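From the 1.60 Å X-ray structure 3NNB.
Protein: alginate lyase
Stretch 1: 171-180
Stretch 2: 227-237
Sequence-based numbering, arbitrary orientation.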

ATOM      1  N   PHE A 171      -3.043   0.233  -4.564  1.00  8.17           N
ATOM      2  CA  PHE A 171      -3.000   0.222  -6.013  1.00  9.74           C
ATOM      3  C   PHE A 171      -1.564   0.056  -6.522  1.00  7.84           C
ATOM      4  O   PHE A 171      -1.338  -0.421  -7.641  1.00  7.08           O
ATOM      5  CB  PHE A 171      -3.626   1.487  -6.594  1.00  8.62           C
ATOM      6  CG  PHE A 171      -5.122   1.550  -6.521  1.00  6.01           C
ATOM      7  CD1 PHE A 171      -5.914   0.582  -5.899  1.00  8.69           C
ATOM      8  CD2 PHE A 171      -5.756   2.655  -7.068  1.00  9.22           C
ATOM      9  CE1 PHE A 171      -7.320   0.705  -5.884  1.00 10.98           C
ATOM     10  CE2 PHE A 171      -7.128   2.763  -7.041  1.00  9.04           C
ATOM     11  CZ  PHE A 171      -7.908   1.783  -6.449  1.00  9.74           C
ATOM     12  N   THR A 172      -0.585   0.421  -5.703  1.00  6.93           N
ATOM     13  CA  THR A 172       0.828   0.234  -6.078  1.00  9.08           C
ATOM     14  C   THR A 172       1.124  -1.235  -6.354  1.00  8.62           C
ATOM     15  O   THR A 172       1.744  -1.583  -7.376  1.00  9.89           O
ATOM     16  CB  THR A 172       1.791   0.819  -5.039  1.00  9.34           C
ATOM     17  OG1 THR A 172       1.598   0.183  -3.767  1.00  9.05           O
ATOM     18  CG2 THR A 172       1.660   2.381  -4.992  1.00  8.97           C
ATOM     19  N   GLU A 173       0.641  -2.102  -5.479  1.00  9.48           N
ATOM     20  CA  GLU A 173       0.767  -3.528  -5.611  1.00  9.43           C
ATOM     21  C   GLU A 173      -0.201  -4.112  -6.648  1.00  8.87           C
ATOM     22  O   GLU A 173       0.177  -4.963  -7.446  1.00  8.54           O
ATOM     23  CB  GLU A 173       0.530  -4.193  -4.235  1.00 13.51           C
ATOM     24  CG  GLU A 173       0.666  -5.653  -4.246  1.00 14.48           C
ATOM     25  CD  GLU A 173       0.621  -6.289  -2.840  1.00 16.92           C
ATOM     26  OE1 GLU A 173       0.276  -5.572  -1.891  1.00 20.60           O
ATOM     27  OE2 GLU A 173       0.868  -7.527  -2.766  1.00 21.84           O
HETATM   28  N   MSE A 174      -1.456  -3.639  -6.638  1.00  6.73           N
HETATM   29  CA  MSE A 174      -2.432  -4.066  -7.628  1.00  8.64           C
HETATM   30  C   MSE A 174      -1.935  -3.931  -9.069  1.00  7.04           C
HETATM   31  O   MSE A 174      -2.186  -4.784  -9.899  1.00  7.50           O
HETATM   32  CB  MSE A 174      -3.726  -3.280  -7.450  1.00  9.06           C
HETATM   33  CG  MSE A 174      -4.865  -3.892  -8.206  1.00 10.25           C
HETATM   34 SE   MSE A 174      -6.472  -2.806  -8.222  0.75  5.51          SE
HETATM   35  CE  MSE A 174      -5.814  -1.472  -9.406  1.00 13.86           C
ATOM     36  N   ILE A 175      -1.204  -2.853  -9.338  1.00  7.03           N
ATOM     37  CA  ILE A 175      -0.680  -2.612 -10.673  1.00  7.14           C
ATOM     38  C   ILE A 175       0.273  -3.756 -11.058  1.00  7.56           C
ATOM     39  O   ILE A 175       0.220  -4.241 -12.192  1.00  8.08           O
ATOM     40  CB  ILE A 175       0.019  -1.254 -10.778  1.00  8.76           C
ATOM     41  CG1 ILE A 175      -1.055  -0.156 -10.947  1.00  9.14           C
ATOM     42  CG2 ILE A 175       1.069  -1.267 -11.931  1.00  8.74           C
ATOM     43  CD1 ILE A 175      -0.512   1.285 -10.691  1.00  9.12           C
ATOM     44  N   ASP A 176       1.119  -4.185 -10.127  1.00  9.30           N
ATOM     45  CA  ASP A 176       2.006  -5.330 -10.402  1.00  7.82           C
ATOM     46  C   ASP A 176       1.206  -6.593 -10.706  1.00  7.11           C
ATOM     47  O   ASP A 176       1.569  -7.367 -11.633  1.00  8.61           O
ATOM     48  CB  ASP A 176       3.000  -5.585  -9.284  1.00  7.90           C
ATOM     49  CG  ASP A 176       4.149  -4.601  -9.268  1.00 11.04           C
ATOM     50  OD1 ASP A 176       4.274  -3.761 -10.194  1.00  9.99           O
ATOM     51  OD2 ASP A 176       4.909  -4.668  -8.300  1.00 10.99           O
ATOM     52  N   ALA A 177       0.121  -6.807  -9.980  1.00  6.78           N
ATOM     53  CA  ALA A 177      -0.742  -7.985 -10.232  1.00  8.61           C
ATOM     54  C   ALA A 177      -1.376  -7.880 -11.621  1.00  8.96           C
ATOM     55  O   ALA A 177      -1.495  -8.894 -12.316  1.00  8.13           O
ATOM     56  CB  ALA A 177      -1.802  -8.109  -9.137  1.00  8.00           C
HETATM   57  N   MSE A 178      -1.774  -6.676 -12.049  1.00  9.45           N
HETATM   58  CA  MSE A 178      -2.295  -6.472 -13.421  1.00  8.64           C
HETATM   59  C   MSE A 178      -1.227  -6.787 -14.480  1.00 10.10           C
HETATM   60  O   MSE A 178      -1.474  -7.514 -15.461  1.00 11.90           O
HETATM   61  CB  MSE A 178      -2.877  -5.081 -13.632  1.00  9.38           C
HETATM   62  CG  MSE A 178      -4.064  -4.809 -12.720  1.00  8.78           C
HETATM   63 SE   MSE A 178      -5.097  -3.258 -13.220  0.75  6.54          SE
HETATM   64  CE  MSE A 178      -3.741  -1.943 -12.925  1.00 10.63           C
ATOM     65  N   THR A 179      -0.017  -6.305 -14.238  1.00  8.44           N
ATOM     66  CA  THR A 179       1.108  -6.601 -15.122  1.00  7.66           C
ATOM     67  C   THR A 179       1.301  -8.097 -15.299  1.00  7.86           C
ATOM     68  O   THR A 179       1.493  -8.580 -16.429  1.00 10.77           O
ATOM     69  CB  THR A 179       2.410  -5.885 -14.667  1.00 10.47           C
ATOM     70  OG1 THR A 179       2.216  -4.469 -14.681  1.00 11.03           O
ATOM     71  CG2 THR A 179       3.604  -6.261 -15.561  1.00 11.69           C
ATOM     72  N   LEU A 180       1.245  -8.815 -14.185  1.00  9.19           N
ATOM     73  CA  LEU A 180       1.415 -10.284 -14.129  1.00  8.71           C
ATOM     74  C   LEU A 180       0.340 -11.055 -14.923  1.00 12.51           C
ATOM     75  O   LEU A 180       0.576 -12.186 -15.365  1.00 13.84           O
ATOM     76  CB  LEU A 180       1.494 -10.758 -12.679  1.00 12.72           C
ATOM     77  CG  LEU A 180       2.724 -10.397 -11.866  1.00 11.88           C
ATOM     78  CD1 LEU A 180       2.527 -10.855 -10.431  1.00 13.46           C
ATOM     79  CD2 LEU A 180       4.020 -10.954 -12.496  1.00 11.28           C
ATOM     80  N   ASP A 227       4.588  10.232  -2.637  1.00  8.73           N
ATOM     81  CA  ASP A 227       5.644  10.128  -3.660  1.00  7.72           C
ATOM     82  C   ASP A 227       5.721   8.717  -4.241  1.00  6.70           C
ATOM     83  O   ASP A 227       5.915   8.535  -5.434  1.00  7.32           O
ATOM     84  CB  ASP A 227       7.003  10.518  -3.103  1.00  7.68           C
ATOM     85  CG  ASP A 227       7.183  12.011  -2.959  1.00 10.45           C
ATOM     86  OD1 ASP A 227       6.256  12.796  -3.235  1.00 10.84           O
ATOM     87  OD2 ASP A 227       8.298  12.421  -2.547  1.00  8.36           O
ATOM     88  N   VAL A 228       5.640   7.697  -3.377  1.00  7.17           N
ATOM     89  CA  VAL A 228       5.648   6.312  -3.870  1.00  6.44           C
ATOM     90  C   VAL A 228       4.511   6.049  -4.859  1.00  6.43           C
ATOM     91  O   VAL A 228       4.716   5.460  -5.924  1.00  7.80           O
ATOM     92  CB  VAL A 228       5.618   5.250  -2.718  1.00  6.56           C
ATOM     93  CG1 VAL A 228       5.754   3.845  -3.278  1.00  9.65           C
ATOM     94  CG2 VAL A 228       6.743   5.523  -1.720  1.00  8.46           C
ATOM     95  N   GLN A 229       3.319   6.504  -4.499  1.00  6.60           N
ATOM     96  CA  GLN A 229       2.158   6.266  -5.343  1.00  6.35           C
ATOM     97  C   GLN A 229       2.327   7.045  -6.644  1.00  8.15           C
ATOM     98  O   GLN A 229       2.121   6.499  -7.713  1.00  8.11           O
ATOM     99  CB  GLN A 229       0.887   6.763  -4.630  1.00  5.61           C
ATOM    100  CG  GLN A 229       0.509   6.015  -3.368  1.00  6.50           C
ATOM    101  CD  GLN A 229      -0.943   6.281  -2.981  1.00  9.80           C
ATOM    102  OE1 GLN A 229      -1.864   5.826  -3.675  1.00  8.64           O
ATOM    103  NE2 GLN A 229      -1.160   6.986  -1.848  1.00  9.16           N
ATOM    104  N   LEU A 230       2.738   8.315  -6.566  1.00  7.41           N
ATOM    105  CA  LEU A 230       2.924   9.100  -7.804  1.00  8.01           C
ATOM    106  C   LEU A 230       3.919   8.386  -8.746  1.00  8.00           C
ATOM    107  O   LEU A 230       3.702   8.271  -9.967  1.00  7.49           O
ATOM    108  CB  LEU A 230       3.387  10.520  -7.487  1.00  8.23           C
ATOM    109  CG  LEU A 230       3.449  11.467  -8.699  1.00  7.04           C
ATOM    110  CD1 LEU A 230       2.030  11.821  -9.168  1.00 12.34           C
ATOM    111  CD2 LEU A 230       4.257  12.739  -8.307  1.00 10.32           C
ATOM    112  N   THR A 231       4.990   7.866  -8.158  1.00  7.66           N
ATOM    113  CA  THR A 231       6.059   7.202  -8.927  1.00  7.23           C
ATOM    114  C   THR A 231       5.514   5.946  -9.602  1.00  9.49           C
ATOM    115  O   THR A 231       5.695   5.742 -10.802  1.00  9.72           O
ATOM    116  CB  THR A 231       7.244   6.904  -8.056  1.00  6.87           C
ATOM    117  OG1 THR A 231       7.756   8.129  -7.519  1.00  8.61           O
ATOM    118  CG2 THR A 231       8.381   6.225  -8.874  1.00  7.63           C
ATOM    119  N   ALA A 232       4.834   5.098  -8.822  1.00  9.09           N
ATOM    120  CA  ALA A 232       4.294   3.866  -9.368  1.00  8.55           C
ATOM    121  C   ALA A 232       3.254   4.144 -10.472  1.00  7.71           C
ATOM    122  O   ALA A 232       3.240   3.445 -11.503  1.00  7.29           O
ATOM    123  CB  ALA A 232       3.625   3.056  -8.254  1.00  7.93           C
ATOM    124  N   TYR A 233       2.365   5.121 -10.257  1.00  6.46           N
ATOM    125  CA  TYR A 233       1.284   5.385 -11.234  1.00  8.76           C
ATOM    126  C   TYR A 233       1.881   6.038 -12.481  1.00  8.87           C
ATOM    127  O   TYR A 233       1.454   5.737 -13.598  1.00  9.24           O
ATOM    128  CB  TYR A 233       0.151   6.213 -10.646  1.00  8.27           C
ATOM    129  CG  TYR A 233      -0.395   5.615  -9.364  1.00  8.05           C
ATOM    130  CD1 TYR A 233      -0.239   4.293  -9.073  1.00  7.66           C
ATOM    131  CD2 TYR A 233      -1.030   6.417  -8.404  1.00  6.47           C
ATOM    132  CE1 TYR A 233      -0.698   3.757  -7.842  1.00  6.23           C
ATOM    133  CE2 TYR A 233      -1.514   5.906  -7.249  1.00  6.14           C
ATOM    134  CZ  TYR A 233      -1.324   4.578  -6.932  1.00  7.70           C
ATOM    135  OH  TYR A 233      -1.724   4.079  -5.706  1.00 10.08           O
ATOM    136  N   ALA A 234       2.904   6.870 -12.286  1.00  8.38           N
ATOM    137  CA  ALA A 234       3.620   7.459 -13.425  1.00  9.60           C
ATOM    138  C   ALA A 234       4.221   6.352 -14.293  1.00  9.81           C
ATOM    139  O   ALA A 234       4.089   6.379 -15.523  1.00 11.42           O
ATOM    140  CB  ALA A 234       4.729   8.456 -12.924  1.00  9.94           C
ATOM    141  N   LEU A 235       4.865   5.356 -13.671  1.00 10.56           N
ATOM    142  CA  LEU A 235       5.510   4.280 -14.438  1.00  8.70           C
ATOM    143  C   LEU A 235       4.452   3.465 -15.163  1.00 11.33           C
ATOM    144  O   LEU A 235       4.640   3.136 -16.341  1.00 12.70           O
ATOM    145  CB  LEU A 235       6.356   3.352 -13.558  1.00 10.71           C
ATOM    146  CG  LEU A 235       7.655   3.994 -13.091  1.00 13.70           C
ATOM    147  CD1 LEU A 235       8.312   3.161 -11.979  1.00 10.16           C
ATOM    148  CD2 LEU A 235       8.622   4.104 -14.302  1.00 12.60           C
ATOM    149  N   TYR A 236       3.334   3.164 -14.498  1.00 10.27           N
ATOM    150  CA  TYR A 236       2.299   2.336 -15.130  1.00  9.37           C
ATOM    151  C   TYR A 236       1.706   3.009 -16.391  1.00 11.89           C
ATOM    152  O   TYR A 236       1.350   2.333 -17.349  1.00 13.60           O
ATOM    153  CB  TYR A 236       1.172   2.011 -14.149  1.00  8.77           C
ATOM    154  CG  TYR A 236       0.135   1.072 -14.697  1.00  8.74           C
ATOM    155  CD1 TYR A 236       0.490  -0.211 -15.139  1.00 11.40           C
ATOM    156  CD2 TYR A 236      -1.194   1.448 -14.783  1.00 10.71           C
ATOM    157  CE1 TYR A 236      -0.469  -1.095 -15.667  1.00 11.33           C
ATOM    158  CE2 TYR A 236      -2.136   0.591 -15.359  1.00 13.05           C
ATOM    159  CZ  TYR A 236      -1.772  -0.679 -15.764  1.00  9.31           C
ATOM    160  OH  TYR A 236      -2.710  -1.596 -16.280  1.00 16.11           O
ATOM    161  N   THR A 237       1.609   4.318 -16.358  1.00 12.29           N
ATOM    162  CA  THR A 237       1.041   5.113 -17.450  1.00 12.96           C
ATOM    163  C   THR A 237       2.088   5.586 -18.480  1.00 17.77           C
ATOM    164  O   THR A 237       1.761   6.342 -19.355  1.00 16.94           O
ATOM    165  CB  THR A 237       0.277   6.320 -16.901  1.00 12.65           C
ATOM    166  OG1 THR A 237       1.161   7.208 -16.186  1.00 13.88           O
ATOM    167  CG2 THR A 237      -0.842   5.876 -15.962  1.00 11.69           C
TER

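The contact between the two helices is built around I175, whose CA-to-CB bond points toward the second helix and whose branches meet two tyrosines one helical turn apart. Its CD1 lies 3.4 Å from CD1 of Y233, and its CG2 lies 3.4 Å from CD1 of Y236, while CG1 sits over one face of the Y236 ring. Isoleucine suits this position because it branches at CB into a short arm and a longer one: the CG2 methyl, close to the backbone, meets Y236, while CG1 carries CD1 out to Y233, so both aromatic rings are reached at van der Waals distance. Y236, with chi1 in the t well, also points toward the first helix and loses more surface to the contact than any other residue, 91 Å².

The helices run in nearly the same direction, their axes inclined by 23° and 9.7 Å apart at closest approach. The backbones come near each other at T172 and A232, where the CA atoms are 6.0 Å apart. Alanine fits this place: its CB points toward the first helix and packs 3.9 Å from CG2 of T172, filling the space without holding the backbones apart. The same T172 methyl group lies 3.9 Å from CA of Q229 and 4.1 Å from its CG, so the threonine, although polar, presents a hydrocarbon surface here. Its OG1 is hydrogen-bonded to a residue flanking one of the stretches.

Further along the first helix, M178, a selenomethionine, carries the apolar packing on past I175. Its flexible, unbranched side chain brings CE to 3.7 Å from CZ of Y236 and 3.5 Å from that residue's OH. T179 touches the same ring more lightly, with OG1 4.4 Å from CE1.

Towards the other end, the contact becomes more polar around the Y233 hydroxyl. The CA-to-CB bond of Y233 points sideways, but the length of the side chain carries its end nearer the first helix, where OH lies 3.3 Å from CB of F171 and 3.9 Å from CG2 of T172. F171 CB points toward the second helix while its ring leads away, so the contact falls chiefly at the base of the side chain. The Y233 hydroxyl donates a hydrogen bond to OE1 of Q229, 2.7 Å from OH, one turn earlier in its own helix. This satisfies its proton within the second helix, and Q229 NE2 is bonded elsewhere in the structure. No hydrogen bond links the two stretches; close packing, burying 410 Å² over both sides, accounts for their direct association.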